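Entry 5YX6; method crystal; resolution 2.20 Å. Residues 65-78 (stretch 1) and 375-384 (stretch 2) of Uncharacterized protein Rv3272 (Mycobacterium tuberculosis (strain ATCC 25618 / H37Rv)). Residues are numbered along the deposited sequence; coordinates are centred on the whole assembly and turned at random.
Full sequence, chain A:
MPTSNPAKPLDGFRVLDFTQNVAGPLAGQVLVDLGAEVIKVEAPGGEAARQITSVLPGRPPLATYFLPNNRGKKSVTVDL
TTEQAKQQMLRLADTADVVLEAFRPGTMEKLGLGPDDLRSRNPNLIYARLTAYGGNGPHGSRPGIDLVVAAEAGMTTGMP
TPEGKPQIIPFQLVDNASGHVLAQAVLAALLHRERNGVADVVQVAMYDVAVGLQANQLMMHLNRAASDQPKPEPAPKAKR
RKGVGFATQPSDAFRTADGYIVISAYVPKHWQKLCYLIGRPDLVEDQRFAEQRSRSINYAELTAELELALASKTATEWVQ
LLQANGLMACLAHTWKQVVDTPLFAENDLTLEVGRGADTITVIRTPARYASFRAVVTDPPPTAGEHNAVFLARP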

ATOM      1  N   TYR A  65       4.668 -12.745  13.281  1.00 46.10           N
ATOM      2  CA  TYR A  65       5.047 -12.427  11.909  1.00 48.66           C
ATOM      3  C   TYR A  65       4.777 -13.597  10.957  1.00 50.44           C
ATOM      4  O   TYR A  65       4.347 -13.388   9.820  1.00 53.42           O
ATOM      5  N   PHE A  66       5.017 -14.823  11.414  1.00 41.90           N
ATOM      6  CA  PHE A  66       4.859 -15.978  10.539  1.00 40.99           C
ATOM      7  C   PHE A  66       3.401 -16.396  10.294  1.00 36.57           C
ATOM      8  O   PHE A  66       2.982 -16.582   9.154  1.00 35.77           O
ATOM      9  N   LEU A  67       2.634 -16.542  11.364  1.00 35.93           N
ATOM     10  CA  LEU A  67       1.307 -17.147  11.267  1.00 39.11           C
ATOM     11  C   LEU A  67       0.297 -16.447  10.333  1.00 39.42           C
ATOM     12  O   LEU A  67      -0.393 -17.121   9.561  1.00 39.29           O
ATOM     13  N   PRO A  68       0.191 -15.105  10.390  1.00 42.03           N
ATOM     14  CA  PRO A  68      -0.880 -14.504   9.580  1.00 35.21           C
ATOM     15  C   PRO A  68      -0.699 -14.612   8.060  1.00 36.75           C
ATOM     16  O   PRO A  68      -1.698 -14.569   7.348  1.00 41.21           O
ATOM     17  N   ASN A  69       0.528 -14.756   7.568  1.00 35.27           N
ATOM     18  CA  ASN A  69       0.747 -14.725   6.126  1.00 33.86           C
ATOM     19  C   ASN A  69       1.159 -16.067   5.494  1.00 36.01           C
ATOM     20  O   ASN A  69       1.647 -16.093   4.362  1.00 30.36           O
ATOM     21  N   ASN A  70       0.969 -17.175   6.208  1.00 33.17           N
ATOM     22  CA  ASN A  70       1.333 -18.484   5.664  1.00 30.63           C
ATOM     23  C   ASN A  70       0.272 -19.548   5.893  1.00 30.68           C
ATOM     24  O   ASN A  70       0.560 -20.737   5.872  1.00 34.89           O
ATOM     25  N   ARG A  71      -0.960 -19.118   6.114  1.00 30.48           N
ATOM     26  CA  ARG A  71      -2.060 -20.044   6.291  1.00 31.65           C
ATOM     27  C   ARG A  71      -2.418 -20.708   4.964  1.00 35.27           C
ATOM     28  O   ARG A  71      -2.449 -20.053   3.923  1.00 34.72           O
ATOM     29  N   GLY A  72      -2.631 -22.021   4.994  1.00 37.34           N
ATOM     30  CA  GLY A  72      -3.076 -22.739   3.814  1.00 33.81           C
ATOM     31  C   GLY A  72      -1.939 -22.989   2.846  1.00 29.35           C
ATOM     32  O   GLY A  72      -2.150 -23.485   1.741  1.00 31.13           O
ATOM     33  N   LYS A  73      -0.728 -22.624   3.241  1.00 31.02           N
ATOM     34  CA  LYS A  73       0.425 -22.924   2.412  1.00 29.08           C
ATOM     35  C   LYS A  73       0.946 -24.323   2.705  1.00 34.26           C
ATOM     36  O   LYS A  73       0.584 -24.934   3.711  1.00 31.73           O
ATOM     37  N   LYS A  74       1.762 -24.838   1.793  1.00 31.55           N
ATOM     38  CA  LYS A  74       2.498 -26.066   2.026  1.00 31.04           C
ATOM     39  C   LYS A  74       3.968 -25.756   2.240  1.00 30.34           C
ATOM     40  O   LYS A  74       4.426 -24.659   1.924  1.00 31.12           O
ATOM     41  N   SER A  75       4.704 -26.715   2.789  1.00 29.49           N
ATOM     42  CA  SER A  75       6.101 -26.486   3.116  1.00 28.75           C
ATOM     43  C   SER A  75       7.022 -27.633   2.723  1.00 31.93           C
ATOM     44  O   SER A  75       6.715 -28.810   2.947  1.00 31.11           O
ATOM     45  N   VAL A  76       8.146 -27.271   2.116  1.00 26.60           N
ATOM     46  CA  VAL A  76       9.228 -28.209   1.915  1.00 30.14           C
ATOM     47  C   VAL A  76      10.436 -27.606   2.611  1.00 35.97           C
ATOM     48  O   VAL A  76      10.619 -26.385   2.635  1.00 35.06           O
ATOM     49  N   THR A  77      11.236 -28.472   3.214  1.00 37.35           N
ATOM     50  CA  THR A  77      12.450 -28.058   3.876  1.00 33.51           C
ATOM     51  C   THR A  77      13.629 -28.558   3.068  1.00 36.99           C
ATOM     52  O   THR A  77      13.719 -29.740   2.706  1.00 38.33           O
ATOM     53  N   VAL A  78      14.523 -27.636   2.752  1.00 35.82           N
ATOM     54  CA  VAL A  78      15.637 -27.961   1.889  1.00 42.98           C
ATOM     55  C   VAL A  78      16.839 -27.056   2.167  1.00 44.16           C
ATOM     56  O   VAL A  78      16.672 -25.890   2.523  1.00 40.98           O
ATOM     57  N   VAL A 375     -10.714 -16.121   1.473  1.00 34.36           N
ATOM     58  CA  VAL A 375     -10.102 -16.487   2.745  1.00 37.88           C
ATOM     59  C   VAL A 375      -9.807 -17.976   2.759  1.00 42.72           C
ATOM     60  O   VAL A 375     -10.382 -18.739   1.978  1.00 39.25           O
ATOM     61  N   VAL A 376      -8.910 -18.384   3.651  1.00 40.58           N
ATOM     62  CA  VAL A 376      -8.677 -19.800   3.893  1.00 39.04           C
ATOM     63  C   VAL A 376      -8.707 -20.033   5.403  1.00 36.64           C
ATOM     64  O   VAL A 376      -8.310 -19.161   6.181  1.00 38.15           O
ATOM     65  N   THR A 377      -9.240 -21.179   5.817  1.00 39.83           N
ATOM     66  CA  THR A 377      -9.356 -21.491   7.241  1.00 41.40           C
ATOM     67  C   THR A 377      -8.168 -22.306   7.759  1.00 48.40           C
ATOM     68  O   THR A 377      -7.874 -22.267   8.953  1.00 53.07           O
ATOM     69  N   ASP A 378      -7.496 -23.029   6.858  1.00 42.73           N
ATOM     70  CA  ASP A 378      -6.342 -23.860   7.200  1.00 38.93           C
ATOM     71  C   ASP A 378      -5.275 -23.105   7.977  1.00 41.54           C
ATOM     72  O   ASP A 378      -5.047 -21.918   7.746  1.00 38.63           O
ATOM     73  N   PRO A 379      -4.616 -23.802   8.909  1.00 38.76           N
ATOM     74  CA  PRO A 379      -3.476 -23.265   9.642  1.00 35.98           C
ATOM     75  C   PRO A 379      -2.236 -23.236   8.755  1.00 32.81           C
ATOM     76  O   PRO A 379      -2.235 -23.820   7.668  1.00 34.36           O
ATOM     77  N   PRO A 380      -1.183 -22.556   9.210  1.00 35.34           N
ATOM     78  CA  PRO A 380       0.094 -22.659   8.501  1.00 35.51           C
ATOM     79  C   PRO A 380       0.622 -24.089   8.531  1.00 34.66           C
ATOM     80  O   PRO A 380       0.281 -24.835   9.450  1.00 35.83           O
ATOM     81  N   PRO A 381       1.436 -24.468   7.536  1.00 32.41           N
ATOM     82  CA  PRO A 381       2.108 -25.773   7.535  1.00 36.49           C
ATOM     83  C   PRO A 381       3.210 -25.848   8.592  1.00 31.80           C
ATOM     84  O   PRO A 381       3.830 -24.830   8.895  1.00 34.23           O
ATOM     85  N   THR A 382       3.471 -27.038   9.121  1.00 28.72           N
ATOM     86  CA  THR A 382       4.662 -27.247   9.931  1.00 33.75           C
ATOM     87  C   THR A 382       5.866 -27.243   8.992  1.00 30.90           C
ATOM     88  O   THR A 382       5.727 -27.486   7.794  1.00 34.80           O
ATOM     89  N   ALA A 383       7.040 -26.930   9.517  1.00 32.36           N
ATOM     90  CA  ALA A 383       8.231 -26.846   8.685  1.00 35.67           C
ATOM     91  C   ALA A 383       8.542 -28.184   7.994  1.00 37.55           C
ATOM     92  O   ALA A 383       8.778 -29.192   8.656  1.00 36.87           O
ATOM     93  N   GLY A 384       8.531 -28.187   6.665  1.00 33.51           N
ATOM     94  CA  GLY A 384       8.901 -29.368   5.908  1.00 32.04           C
ATOM     95  C   GLY A 384       7.808 -30.418   5.830  1.00 36.34           C
ATOM     96  O   GLY A 384       8.063 -31.560   5.434  1.00 35.10           O
TER

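The contact between the two stretches buries 667 Å², both sides summed, and three residues carry much of it: Pro 381, Pro 380 and Arg 71. Pro 381 points toward stretch 1, with its ring puckered C-gamma endo. Its CD lies 3.2 Å from the backbone O of Asn 70 and also 3.2 Å from the O of Lys 73. Its CB rests 3.9 Å from CB of Ser 75, so one ring touches both the turn and the strand that follows.

Pro 380, also C-gamma endo, is set sideways and meets apolar side chains. Its CB is 3.7 Å from CE2 of Phe 66, and its CG is 3.8 Å from CD1 of Leu 67. Both partners are t at chi1; their CB atoms point sideways, but their ends come nearer. The CA of Pro 380 makes a CA-H...O contact with O of Asn 70 at 3.3 Å.

Arg 71 (m, t, m) is anchored within its own stretch: NE donates to O of Pro 68 at 3.1 Å. Its NH2 lies 3.2 Å from O of Val 376, but the angle is too poor for a hydrogen bond. Water 1 makes the link instead, accepting from Arg 71 NH2 at 2.6 Å and from Val 376 N at 3.1 Å.

Val 376 (p) points toward Gly 72, its CG1 4.2 Å from the glycine CA. Gly 72 N donates to O of Pro 379 at 3.2 Å, nearly straight. Its positive phi suits glycine, and a CB there would sit tightly against Val 376 CG1.

At the far end, Ser 75 (t) points inward and its OG accepts from Gly 384 N at 2.9 Å. Thr 77 also points in. A CB on Gly 384 would clash with Thr 77 CB.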

ATOM      1  CB  TYR A  65       6.518 -12.001  11.847  1.00 49.77           C
ATOM      2  CG  TYR A  65       6.779 -10.748  12.656  1.00 55.35           C
ATOM      3  CD1 TYR A  65       6.420  -9.492  12.175  1.00 54.49           C
ATOM      4  CD2 TYR A  65       7.374 -10.824  13.913  1.00 57.23           C
ATOM      5  CE1 TYR A  65       6.646  -8.344  12.926  1.00 60.76           C
ATOM      6  CE2 TYR A  65       7.606  -9.686  14.672  1.00 62.20           C
ATOM      7  CZ  TYR A  65       7.243  -8.448  14.176  1.00 68.94           C
ATOM      8  OH  TYR A  65       7.480  -7.317  14.939  1.00 68.13           O
ATOM      9  CB  PHE A  66       5.626 -17.180  11.098  1.00 36.93           C
ATOM     10  CG  PHE A  66       5.530 -18.402  10.229  1.00 38.80           C
ATOM     11  CD1 PHE A  66       6.338 -18.526   9.108  1.00 39.53           C
ATOM     12  CD2 PHE A  66       4.608 -19.401  10.504  1.00 32.71           C
ATOM     13  CE1 PHE A  66       6.252 -19.634   8.288  1.00 37.49           C
ATOM     14  CE2 PHE A  66       4.511 -20.511   9.693  1.00 40.96           C
ATOM     15  CZ  PHE A  66       5.337 -20.631   8.576  1.00 40.24           C
ATOM     16  CB  LEU A  67       0.693 -17.267  12.666  1.00 39.00           C
ATOM     17  CG  LEU A  67      -0.663 -17.975  12.693  1.00 34.79           C
ATOM     18  CD1 LEU A  67      -0.536 -19.279  13.469  1.00 34.13           C
ATOM     19  CD2 LEU A  67      -1.737 -17.102  13.288  1.00 36.52           C
ATOM     20  CB  PRO A  68      -0.854 -13.029   9.999  1.00 39.01           C
ATOM     21  CG  PRO A  68      -0.124 -12.988  11.283  1.00 39.01           C
ATOM     22  CD  PRO A  68       0.876 -14.096  11.218  1.00 42.51           C
ATOM     23  CB  ASN A  69       1.801 -13.671   5.773  1.00 30.75           C
ATOM     24  CG  ASN A  69       1.347 -12.254   6.084  1.00 34.78           C
ATOM     25  OD1 ASN A  69       0.168 -11.920   5.977  1.00 35.09           O
ATOM     26  ND2 ASN A  69       2.297 -11.404   6.434  1.00 37.30           N
ATOM     27  CB  ASN A  70       2.665 -18.939   6.260  1.00 33.56           C
ATOM     28  CG  ASN A  70       3.784 -18.005   5.910  1.00 27.91           C
ATOM     29  OD1 ASN A  70       4.308 -18.034   4.804  1.00 30.98           O
ATOM     30  ND2 ASN A  70       4.105 -17.114   6.826  1.00 31.21           N
ATOM     31  CB  ARG A  71      -3.258 -19.312   6.896  1.00 32.93           C
ATOM     32  CG  ARG A  71      -2.968 -18.748   8.279  1.00 35.91           C
ATOM     33  CD  ARG A  71      -3.988 -17.730   8.734  1.00 29.97           C
ATOM     34  NE  ARG A  71      -4.004 -16.557   7.861  1.00 35.76           N
ATOM     35  CZ  ARG A  71      -4.954 -16.291   6.971  1.00 33.54           C
ATOM     36  NH1 ARG A  71      -4.875 -15.201   6.221  1.00 39.64           N
ATOM     37  NH2 ARG A  71      -5.980 -17.117   6.829  1.00 39.56           N
ATOM     38  CB  LYS A  73       1.525 -21.891   2.615  1.00 25.38           C
ATOM     39  CG  LYS A  73       1.176 -20.531   2.050  1.00 29.51           C
ATOM     40  CD  LYS A  73       2.333 -19.561   2.204  1.00 33.17           C
ATOM     41  CE  LYS A  73       1.944 -18.135   1.823  1.00 29.73           C
ATOM     42  NZ  LYS A  73       3.125 -17.230   1.962  1.00 33.44           N
ATOM     43  CB  LYS A  74       2.272 -27.040   0.871  1.00 31.25           C
ATOM     44  CG  LYS A  74       0.793 -27.261   0.681  1.00 30.18           C
ATOM     45  CD  LYS A  74       0.444 -28.386  -0.250  1.00 34.81           C
ATOM     46  CE  LYS A  74      -1.070 -28.571  -0.266  1.00 37.09           C
ATOM     47  NZ  LYS A  74      -1.520 -29.608  -1.237  1.00 53.82           N
ATOM     48  CB  SER A  75       6.249 -26.207   4.623  1.00 28.23           C
ATOM     49  OG  SER A  75       7.608 -26.004   4.988  1.00 26.77           O
ATOM     50  CB  VAL A  76       9.522 -28.524   0.415  1.00 30.41           C
ATOM     51  CG1 VAL A  76       8.274 -29.075  -0.267  1.00 27.58           C
ATOM     52  CG2 VAL A  76      10.063 -27.305  -0.323  1.00 30.69           C
ATOM     53  CB  THR A  77      12.479 -28.581   5.324  1.00 33.24           C
ATOM     54  OG1 THR A  77      12.308 -27.476   6.223  1.00 44.93           O
ATOM     55  CG2 THR A  77      13.782 -29.305   5.643  1.00 46.12           C
ATOM     56  CB  VAL A  78      15.171 -27.841   0.418  1.00 40.93           C
ATOM     57  CG1 VAL A  78      15.935 -26.766  -0.332  1.00 41.43           C
ATOM     58  CG2 VAL A  78      15.222 -29.185  -0.286  1.00 44.50           C
ATOM     59  CB  VAL A 375     -10.994 -16.158   3.952  1.00 39.45           C
ATOM     60  CG1 VAL A 375     -11.445 -14.699   3.911  1.00 40.39           C
ATOM     61  CG2 VAL A 375     -12.187 -17.091   3.986  1.00 37.54           C
ATOM     62  CB  VAL A 376      -7.334 -20.291   3.263  1.00 41.81           C
ATOM     63  CG1 VAL A 376      -6.127 -19.843   4.077  1.00 32.57           C
ATOM     64  CG2 VAL A 376      -7.341 -21.801   3.109  1.00 50.58           C
ATOM     65  CB  THR A 377     -10.651 -22.277   7.550  1.00 41.90           C
ATOM     66  OG1 THR A 377     -10.816 -23.333   6.588  1.00 51.82           O
ATOM     67  CG2 THR A 377     -11.862 -21.363   7.493  1.00 55.74           C
ATOM     68  CB  ASP A 378      -5.688 -24.460   5.946  1.00 41.68           C
ATOM     69  CG  ASP A 378      -6.669 -25.196   5.054  1.00 61.41           C
ATOM     70  OD1 ASP A 378      -7.777 -25.543   5.518  1.00 70.60           O
ATOM     71  OD2 ASP A 378      -6.324 -25.427   3.874  1.00 68.76           O
ATOM     72  CB  PRO A 379      -3.304 -24.266  10.781  1.00 39.62           C
ATOM     73  CG  PRO A 379      -3.734 -25.555  10.174  1.00 37.25           C
ATOM     74  CD  PRO A 379      -4.883 -25.205   9.273  1.00 43.35           C
ATOM     75  CB  PRO A 380       1.008 -21.718   9.285  1.00 32.90           C
ATOM     76  CG  PRO A 380       0.350 -21.572  10.620  1.00 36.55           C
ATOM     77  CD  PRO A 380      -1.110 -21.638  10.355  1.00 34.84           C
ATOM     78  CB  PRO A 381       2.722 -25.851   6.134  1.00 30.98           C
ATOM     79  CG  PRO A 381       3.017 -24.410   5.799  1.00 31.98           C
ATOM     80  CD  PRO A 381       1.857 -23.631   6.397  1.00 30.19           C
ATOM     81  CB  THR A 382       4.598 -28.570  10.734  1.00 36.16           C
ATOM     82  OG1 THR A 382       4.431 -29.683   9.841  1.00 35.32           O
ATOM     83  CG2 THR A 382       3.436 -28.538  11.715  1.00 30.71           C
ATOM     84  CB  ALA A 383       9.411 -26.391   9.521  1.00 35.12           C
TER
HETATM   85  O   HOH W   1      -6.997 -16.182   4.571  1.00 40.86           O